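DNA repair protein RAD7 (Saccharomyces cerevisiae, PDB 5ZB2) promotes, as a component of the GGR complex with RAD16 and ABF1, the global genome nucleotide excision repair that removes damage from nontranscribing DNA. Local coordinates at residues Ile313-Leu317 and Glu338-Leu343. Sequence-based numbering, arbitrary orientation.
Sequences IELLL and EAFVAL
L316 leans from helix 309-320 onto A342 and L343. Its CB points at the 338-343 backbone, and chi1 of -60° puts CG anti to the carbonyl carbon and beside the backbone N; the two methyls then branch toward different partners. CD1 reaches the backbone at A342 and L343: it lies 3.5 Å from the carbonyl O of A342, 3.7 Å from CA of L343 and 4.1 Å from the methyl CB of A342. The other branch, CD2, turns to the L343 side chain and touches its CD1 at 3.7 Å. L343 holds CG anti to its backbone N (chi1 -174°); its CB is not directed at L316, but its CD1 methyl comes close, and the same side chain also rests on L367 of helix 361-370. Helices 309-320 and 337-341 follow strands 298-300 and 326-328 in the leucine-rich repeat solenoid of Rad7, and the contact joins these neighbours in the helical row, the part modelled here being the C-terminal portion of the protein. A342, whose CB is directed at the other helix, also meets I313 and L317: CB stands 4.4 Å from CG1 of I313 and 4.2 Å from CD1 of L317. From CG1 of I313 the extended chain (chi2 176°) leads away from A342 toward E338, where CD1 comes within 4.3 Å of the carbonyl O. CG1 of I313 also lies 4.4 Å from CA of A339, where the CA atoms of the two segments, those of I313 and A339, come nearest each other. The A342 carbonyl O brushed by the L316 methyl accepts a hydrogen bond from R321 NH2, while N371 ND2 donates to the L343 carbonyl O.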
# COMPACT_ATOMS: atom_id res chain seq x y z
N ILE A 313 7.75 -54.03 -11.36
CA ILE A 313 6.81 -55.13 -11.15
C ILE A 313 6.49 -55.27 -9.67
O ILE A 313 5.32 -55.35 -9.28
CB ILE A 313 7.38 -56.44 -11.73
CG1 ILE A 313 7.51 -56.33 -13.25
CG2 ILE A 313 6.51 -57.64 -11.35
CD1 ILE A 313 8.16 -57.53 -13.92
N GLU A 314 7.52 -55.28 -8.82
CA GLU A 314 7.29 -55.38 -7.38
C GLU A 314 6.44 -54.22 -6.89
O GLU A 314 5.60 -54.39 -5.99
CB GLU A 314 8.62 -55.43 -6.63
CG GLU A 314 9.43 -56.71 -6.85
CD GLU A 314 8.77 -57.95 -6.27
OE1 GLU A 314 7.78 -57.81 -5.51
OE2 GLU A 314 9.23 -59.07 -6.57
N LEU A 315 6.64 -53.02 -7.45
CA LEU A 315 5.82 -51.88 -7.07
C LEU A 315 4.35 -52.13 -7.38
O LEU A 315 3.48 -51.97 -6.52
CB LEU A 315 6.31 -50.62 -7.80
CG LEU A 315 5.44 -49.36 -7.66
CD1 LEU A 315 5.40 -48.87 -6.22
CD2 LEU A 315 5.94 -48.25 -8.58
N LEU A 316 4.05 -52.55 -8.62
CA LEU A 316 2.66 -52.73 -9.03
C LEU A 316 2.00 -53.88 -8.28
O LEU A 316 0.85 -53.76 -7.85
CB LEU A 316 2.60 -52.98 -10.54
CG LEU A 316 3.16 -51.87 -11.42
CD1 LEU A 316 3.33 -52.37 -12.84
CD2 LEU A 316 2.27 -50.64 -11.39
N LEU A 317 2.71 -55.00 -8.11
CA LEU A 317 2.12 -56.18 -7.49
C LEU A 317 1.97 -56.08 -5.98
O LEU A 317 1.34 -56.95 -5.38
CB LEU A 317 2.96 -57.42 -7.83
CG LEU A 317 2.60 -58.13 -9.14
CD1 LEU A 317 2.58 -57.15 -10.31
CD2 LEU A 317 3.58 -59.26 -9.42
N GLU A 338 8.51 -56.52 -20.62
CA GLU A 338 7.89 -57.28 -19.53
C GLU A 338 7.39 -56.37 -18.42
O GLU A 338 6.38 -56.67 -17.78
CB GLU A 338 8.89 -58.30 -18.98
CG GLU A 338 8.30 -59.26 -17.95
CD GLU A 338 7.23 -60.15 -18.53
OE1 GLU A 338 7.11 -60.21 -19.78
OE2 GLU A 338 6.51 -60.80 -17.75
N ALA A 339 8.09 -55.26 -18.16
CA ALA A 339 7.64 -54.34 -17.12
C ALA A 339 6.23 -53.83 -17.42
O ALA A 339 5.39 -53.75 -16.51
CB ALA A 339 8.61 -53.17 -17.00
N PHE A 340 5.95 -53.49 -18.67
CA PHE A 340 4.66 -52.93 -19.02
C PHE A 340 3.57 -53.99 -19.11
O PHE A 340 2.38 -53.64 -19.08
CB PHE A 340 4.76 -52.17 -20.34
CG PHE A 340 5.76 -51.05 -20.31
CD1 PHE A 340 5.45 -49.84 -19.71
CD2 PHE A 340 7.02 -51.21 -20.86
CE1 PHE A 340 6.37 -48.81 -19.67
CE2 PHE A 340 7.94 -50.18 -20.83
CZ PHE A 340 7.62 -48.98 -20.23
N VAL A 341 3.94 -55.27 -19.22
CA VAL A 341 2.94 -56.33 -19.16
C VAL A 341 2.15 -56.24 -17.87
O VAL A 341 0.92 -56.40 -17.86
CB VAL A 341 3.62 -57.71 -19.31
CG1 VAL A 341 2.61 -58.83 -19.19
CG2 VAL A 341 4.35 -57.81 -20.64
N ALA A 342 2.84 -55.96 -16.76
CA ALA A 342 2.19 -55.87 -15.45
C ALA A 342 1.53 -54.52 -15.21
O ALA A 342 0.79 -54.39 -14.23
CB ALA A 342 3.21 -56.14 -14.35
N LEU A 343 1.78 -53.53 -16.06
CA LEU A 343 1.25 -52.18 -15.84
C LEU A 343 -0.20 -52.13 -16.31
O LEU A 343 -0.53 -51.64 -17.40
CB LEU A 343 2.11 -51.15 -16.57
CG LEU A 343 1.78 -49.67 -16.33
CD1 LEU A 343 1.79 -49.33 -14.85
CD2 LEU A 343 2.77 -48.79 -17.08